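Local coordinates for Tat (Twin-arginine translocation) pathway signal sequence containing protein (Mycobacterium tuberculosis, PDB 5IMU) that is of unknown function but is probably exported by the twin-arginine pathway, this C-terminal fragment spanning two uncharacterised families and binding a potassium ion, at residues A35-R38 with T43-L46; D78-L83 with V87-H92. One frame throughout, in Å; residues are numbered along the deposited sequence.

Contact 1: A35-R38 with T43-L46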
ATOM      1  N   ALA A  35     -10.123   7.397   5.791  1.00 13.08           N
ATOM      2  CA  ALA A  35      -9.409   8.631   5.503  1.00 10.07           C
ATOM      3  C   ALA A  35      -9.825   9.705   6.496  1.00 12.33           C
ATOM      4  O   ALA A  35     -10.984   9.771   6.914  1.00 12.06           O
ATOM      5  CB  ALA A  35      -9.658   9.119   4.072  1.00 10.77           C
ATOM      6  N   GLY A  36      -8.872  10.547   6.867  1.00 10.27           N
ATOM      7  CA  GLY A  36      -9.120  11.580   7.855  1.00 14.75           C
ATOM      8  C   GLY A  36      -8.353  12.842   7.530  1.00 14.01           C
ATOM      9  O   GLY A  36      -7.296  12.809   6.896  1.00 12.70           O
ATOM     10  N   LEU A  37      -8.905  13.968   7.972  1.00 11.68           N
ATOM     11  CA  LEU A  37      -8.290  15.278   7.793  1.00 10.19           C
ATOM     12  C   LEU A  37      -7.599  15.677   9.091  1.00 14.97           C
ATOM     13  O   LEU A  37      -8.236  15.719  10.149  1.00 12.15           O
ATOM     14  CB  LEU A  37      -9.329  16.329   7.402  1.00 11.97           C
ATOM     15  CG  LEU A  37      -8.771  17.713   7.058  1.00 15.55           C
ATOM     16  CD1 LEU A  37      -7.945  17.656   5.777  1.00 19.18           C
ATOM     17  CD2 LEU A  37      -9.880  18.749   6.939  1.00 19.80           C
ATOM     18  N   ARG A  38      -6.303  15.966   9.009  1.00 12.16           N
ATOM     19  CA  ARG A  38      -5.555  16.417  10.173  1.00 16.25           C
ATOM     20  C   ARG A  38      -5.965  17.836  10.557  1.00 16.96           C
ATOM     21  O   ARG A  38      -6.604  18.559   9.785  1.00 16.70           O
ATOM     22  CB  ARG A  38      -4.052  16.360   9.900  1.00 21.84           C
ATOM     23  CG  ARG A  38      -3.486  14.953   9.769  1.00 22.00           C
ATOM     24  CD  ARG A  38      -2.937  14.464  11.100  1.00 30.86           C
ATOM     25  NE  ARG A  38      -2.067  13.303  10.944  1.00 30.87           N
ATOM     26  CZ  ARG A  38      -2.314  12.105  11.462  1.00 31.70           C
ATOM     27  NH1 ARG A  38      -3.411  11.901  12.183  1.00 20.82           N
ATOM     28  NH2 ARG A  38      -1.460  11.110  11.265  1.00 30.43           N
ATOM     29  N   THR A  43      -3.710  18.167   5.453  1.00 21.66           N
ATOM     30  CA  THR A  43      -3.179  16.815   5.320  1.00 17.50           C
ATOM     31  C   THR A  43      -4.319  15.805   5.394  1.00 18.76           C
ATOM     32  O   THR A  43      -4.994  15.697   6.423  1.00 15.49           O
ATOM     33  CB  THR A  43      -2.144  16.524   6.405  1.00 22.89           C
ATOM     34  OG1 THR A  43      -1.067  17.466   6.309  1.00 21.60           O
ATOM     35  CG2 THR A  43      -1.590  15.110   6.246  1.00 18.29           C
ATOM     36  N   THR A  44      -4.528  15.066   4.306  1.00 14.81           N
ATOM     37  CA  THR A  44      -5.513  13.990   4.258  1.00 13.90           C
ATOM     38  C   THR A  44      -4.777  12.659   4.373  1.00 15.04           C
ATOM     39  O   THR A  44      -4.002  12.290   3.485  1.00 10.78           O
ATOM     40  CB  THR A  44      -6.333  14.049   2.970  1.00 14.94           C
ATOM     41  OG1 THR A  44      -6.999  15.315   2.879  1.00 17.08           O
ATOM     42  CG2 THR A  44      -7.369  12.934   2.950  1.00 11.15           C
ATOM     43  N   LEU A  45      -5.025  11.942   5.465  1.00 10.88           N
ATOM     44  CA  LEU A  45      -4.372  10.671   5.746  1.00 12.22           C
ATOM     45  C   LEU A  45      -5.268   9.525   5.297  1.00 13.71           C
ATOM     46  O   LEU A  45      -6.467   9.524   5.590  1.00 11.42           O
ATOM     47  CB  LEU A  45      -4.064  10.547   7.240  1.00 12.48           C
ATOM     48  CG  LEU A  45      -3.424   9.248   7.728  1.00 16.86           C
ATOM     49  CD1 LEU A  45      -2.019   9.095   7.166  1.00 16.87           C
ATOM     50  CD2 LEU A  45      -3.409   9.208   9.246  1.00 18.21           C
ATOM     51  N   LEU A  46      -4.687   8.552   4.593  1.00  8.39           N
ATOM     52  CA  LEU A  46      -5.419   7.404   4.070  1.00 11.93           C
ATOM     53  C   LEU A  46      -4.778   6.118   4.574  1.00 13.66           C
ATOM     54  O   LEU A  46      -3.554   5.957   4.496  1.00 11.18           O
ATOM     55  CB  LEU A  46      -5.435   7.413   2.539  1.00 16.02           C
ATOM     56  CG  LEU A  46      -6.117   6.216   1.875  1.00 24.82           C
ATOM     57  CD1 LEU A  46      -7.590   6.146   2.245  1.00 17.30           C
ATOM     58  CD2 LEU A  46      -5.944   6.274   0.372  1.00 24.01           C
TER
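The guanidinium of R38 lies with one face against the CD2 methyl of L45, which sits 3.4 Å from NH2 of R38. A bend at chi2 (-94°) lays the arginine over the partner strand, from T43, whose CB is 3.9 Å from R38 CG, on to L45. The charged end is held by backbone: R38 NH1 donates to the carbonyls of L83 and A85. Behind the side chain the two backbones are joined by R38 N, whose almost straight bond to T43 O measures 2.9 Å. G36 and L45 form the hydrogen-bonded pair, with G36 N giving to L45 O (2.9 Å) and L45 N to G36 O (2.8 Å). This is the beta hairpin of strands 33-37 and 44-48, the central pair of a four-stranded mixed sheet in the DUF5632 part of an alpha/beta/alpha sandwich. On either side of that pair stand two non-hydrogen-bonded ones, A35 with L46 and L37 with T44, whose side chains face helix 6-27. Here the contact is light: CB of A35 meets CD1 of L46 at 4.1 Å, while CD1 of L37 comes 3.8 Å from OG1 of T44. That hydroxyl bonds R16 of the helix. T44 also belongs, with N64 and T66, to the potassium site, and T43 beside it is tied through OG1 to D40 in the turn.

Contact 2: D78-L83 with V87-H92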
ATOM      1  N   ASP A  78      -7.541  -1.085  14.297  1.00 15.01           N
ATOM      2  CA  ASP A  78      -8.473  -0.945  13.192  1.00 21.80           C
ATOM      3  C   ASP A  78      -8.208   0.367  12.452  1.00 16.27           C
ATOM      4  O   ASP A  78      -7.351   1.167  12.838  1.00 17.40           O
ATOM      5  CB  ASP A  78      -9.915  -1.043  13.693  1.00 18.68           C
ATOM      6  CG  ASP A  78     -10.370   0.203  14.435  1.00 20.20           C
ATOM      7  OD1 ASP A  78      -9.527   0.894  15.042  1.00 28.51           O
ATOM      8  OD2 ASP A  78     -11.582   0.498  14.410  1.00 33.80           O
ATOM      9  N   VAL A  79      -8.958   0.592  11.370  1.00 14.04           N
ATOM     10  CA  VAL A  79      -8.708   1.757  10.524  1.00 15.26           C
ATOM     11  C   VAL A  79      -8.941   3.054  11.286  1.00 13.83           C
ATOM     12  O   VAL A  79      -8.264   4.059  11.033  1.00 12.12           O
ATOM     13  CB  VAL A  79      -9.573   1.688   9.249  1.00 12.43           C
ATOM     14  CG1 VAL A  79      -9.095   0.560   8.350  1.00 12.77           C
ATOM     15  CG2 VAL A  79     -11.043   1.510   9.606  1.00  9.43           C
ATOM     16  N   ILE A  80      -9.885   3.061  12.226  1.00 10.91           N
ATOM     17  CA  ILE A  80     -10.123   4.265  13.020  1.00 11.91           C
ATOM     18  C   ILE A  80      -8.918   4.557  13.906  1.00 15.71           C
ATOM     19  O   ILE A  80      -8.425   5.690  13.963  1.00 11.24           O
ATOM     20  CB  ILE A  80     -11.412   4.122  13.848  1.00 11.74           C
ATOM     21  CG1 ILE A  80     -12.569   3.653  12.964  1.00 14.62           C
ATOM     22  CG2 ILE A  80     -11.761   5.444  14.507  1.00 15.63           C
ATOM     23  CD1 ILE A  80     -12.871   4.576  11.806  1.00 18.96           C
ATOM     24  N   ASP A  81      -8.423   3.533  14.611  1.00 13.03           N
ATOM     25  CA  ASP A  81      -7.231   3.703  15.438  1.00 13.41           C
ATOM     26  C   ASP A  81      -6.032   4.142  14.604  1.00 16.25           C
ATOM     27  O   ASP A  81      -5.225   4.968  15.051  1.00 14.17           O
ATOM     28  CB  ASP A  81      -6.905   2.403  16.175  1.00 18.99           C
ATOM     29  CG  ASP A  81      -7.898   2.084  17.278  1.00 33.86           C
ATOM     30  OD1 ASP A  81      -7.722   1.047  17.953  1.00 45.50           O
ATOM     31  OD2 ASP A  81      -8.852   2.866  17.470  1.00 26.86           O
ATOM     32  N   LEU A  82      -5.897   3.601  13.388  1.00 14.62           N
ATOM     33  CA  LEU A  82      -4.734   3.915  12.562  1.00 10.14           C
ATOM     34  C   LEU A  82      -4.725   5.373  12.119  1.00 13.56           C
ATOM     35  O   LEU A  82      -3.650   5.944  11.905  1.00 11.76           O
ATOM     36  CB  LEU A  82      -4.689   2.989  11.343  1.00  9.28           C
ATOM     37  CG  LEU A  82      -4.295   1.534  11.605  1.00 11.35           C
ATOM     38  CD1 LEU A  82      -4.428   0.706  10.336  1.00 11.16           C
ATOM     39  CD2 LEU A  82      -2.875   1.459  12.148  1.00 10.00           C
ATOM     40  N   LEU A  83      -5.901   5.992  11.982  1.00 13.26           N
ATOM     41  CA  LEU A  83      -5.953   7.393  11.574  1.00 13.38           C
ATOM     42  C   LEU A  83      -5.339   8.314  12.619  1.00 15.39           C
ATOM     43  O   LEU A  83      -4.827   9.386  12.275  1.00 15.48           O
ATOM     44  CB  LEU A  83      -7.397   7.818  11.301  1.00 13.05           C
ATOM     45  CG  LEU A  83      -8.042   7.436   9.970  1.00 15.10           C
ATOM     46  CD1 LEU A  83      -9.451   8.000   9.903  1.00 10.65           C
ATOM     47  CD2 LEU A  83      -7.205   7.945   8.810  1.00 14.15           C
ATOM     48  N   VAL A  87      -9.787  15.581  12.441  1.00 10.83           N
ATOM     49  CA  VAL A  87     -10.964  16.413  12.682  1.00 10.93           C
ATOM     50  C   VAL A  87     -12.140  16.032  11.795  1.00 11.29           C
ATOM     51  O   VAL A  87     -13.191  16.688  11.862  1.00 12.26           O
ATOM     52  CB  VAL A  87     -10.637  17.910  12.526  1.00 13.34           C
ATOM     53  CG1 VAL A  87      -9.514  18.304  13.476  1.00 12.69           C
ATOM     54  CG2 VAL A  87     -10.268  18.231  11.088  1.00 14.27           C
ATOM     55  N   ALA A  88     -12.001  14.999  10.965  1.00 10.43           N
ATOM     56  CA  ALA A  88     -13.109  14.427  10.209  1.00 10.90           C
ATOM     57  C   ALA A  88     -12.686  13.050   9.722  1.00 12.77           C
ATOM     58  O   ALA A  88     -11.514  12.831   9.406  1.00  9.08           O
ATOM     59  CB  ALA A  88     -13.518  15.316   9.027  1.00 11.22           C
ATOM     60  N   VAL A  89     -13.644  12.123   9.676  1.00  9.41           N
ATOM     61  CA  VAL A  89     -13.371  10.718   9.386  1.00 10.18           C
ATOM     62  C   VAL A  89     -14.392  10.188   8.386  1.00 12.84           C
ATOM     63  O   VAL A  89     -15.586  10.494   8.479  1.00 11.72           O
ATOM     64  CB  VAL A  89     -13.403   9.850  10.664  1.00 17.42           C
ATOM     65  CG1 VAL A  89     -13.080   8.396  10.334  1.00 21.24           C
ATOM     66  CG2 VAL A  89     -12.449  10.382  11.709  1.00 20.49           C
ATOM     67  N   ALA A  90     -13.914   9.387   7.431  1.00 12.76           N
ATOM     68  CA  ALA A  90     -14.753   8.547   6.584  1.00  8.41           C
ATOM     69  C   ALA A  90     -14.109   7.170   6.485  1.00 12.04           C
ATOM     70  O   ALA A  90     -12.890   7.034   6.617  1.00 10.01           O
ATOM     71  CB  ALA A  90     -14.943   9.145   5.180  1.00  9.75           C
ATOM     72  N   ALA A  91     -14.930   6.146   6.254  1.00 10.14           N
ATOM     73  CA  ALA A  91     -14.419   4.783   6.255  1.00  8.72           C
ATOM     74  C   ALA A  91     -15.235   3.897   5.324  1.00 11.37           C
ATOM     75  O   ALA A  91     -16.302   4.274   4.830  1.00 11.14           O
ATOM     76  CB  ALA A  91     -14.405   4.197   7.671  1.00 11.90           C
ATOM     77  N   HIS A  92     -14.700   2.699   5.092  1.00  9.37           N
ATOM     78  CA  HIS A  92     -15.329   1.645   4.311  1.00 11.98           C
ATOM     79  C   HIS A  92     -15.054   0.328   5.015  1.00 10.47           C
ATOM     80  O   HIS A  92     -13.896   0.012   5.300  1.00 12.73           O
ATOM     81  CB  HIS A  92     -14.777   1.613   2.878  1.00 10.60           C
ATOM     82  CG  HIS A  92     -15.034   0.329   2.148  1.00 14.07           C
ATOM     83  ND1 HIS A  92     -16.168   0.111   1.395  1.00 12.95           N
ATOM     84  CD2 HIS A  92     -14.289  -0.798   2.039  1.00 11.83           C
ATOM     85  CE1 HIS A  92     -16.115  -1.096   0.860  1.00 17.52           C
ATOM     86  NE2 HIS A  92     -14.987  -1.669   1.237  1.00 15.39           N
TER
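D81 N donates a 2.9 Å hydrogen bond to OD1 of D78, capping the short helix whose I80 and L83 rest on V89 of strand 88-92. D78 is the N-cap residue; D81 N reaches OD1 from above the carboxylate plane, 43° out of it. The carboxylate of D81 turns back toward the cap, with its OD2 3.2 Å from D78 OD1; the two like charges come close and would be expected to repel each other mildly. L82 N bonds D78 O in the same turn. On the helix flank facing the strand the contact is wholly apolar. CG1 of V89 is the methyl that does the work: it lies anti to the backbone N (chi1 -179°), meeting CD1 of L83 at 3.7 Å and CD1 of I80 at 4.1 Å. I80 and V89 cross at about a right angle, and the isoleucine tip, CD1, also reaches CB of A91 at 4.4 Å. The helix lies on one face of the mixed sheet, roughly antiparallel to the strand (146° between their directions), with the short axes 9.9 Å apart at closest approach, so this is helix-on-sheet packing in the DUF5632 part of the alpha/beta/alpha sandwich. Strand 88-92 is an outermost strand there, hydrogen-bonded to 33-37. L83 and V79 extend the same apolar layer inward over A34, and L83 goes on to L45 and V47. From the other face of the strand, A88, A90 and H92 turn to helix 6-27, where A88 meets L17 and H92 meets V21 and A25. H92 NE2 is held by the carbonyl of P29, and V89 O takes a bond from the amide of Q14 on that helix.

Overall arrangement
After helix 6-27 the chain enters strand 33-37 and turns through a short loop into strand 44-48, so that contact 1 closes a beta hairpin. It then runs through strand 65-67, which lies beside 44-48, before helix 79-83 and the short turn that contact 2 closes. The two contacts follow in series, neither enclosing nor crossing the other, with centres about 9 Å apart. Strand 88-92 docks on the far edge of strand 33-37, where L37 O and V87 N probably share a hydrogen bond, giving the order 65-67, 44-48, 33-37, 88-92. Helix 6-27 covers one face of this sheet and helix 79-83 the other.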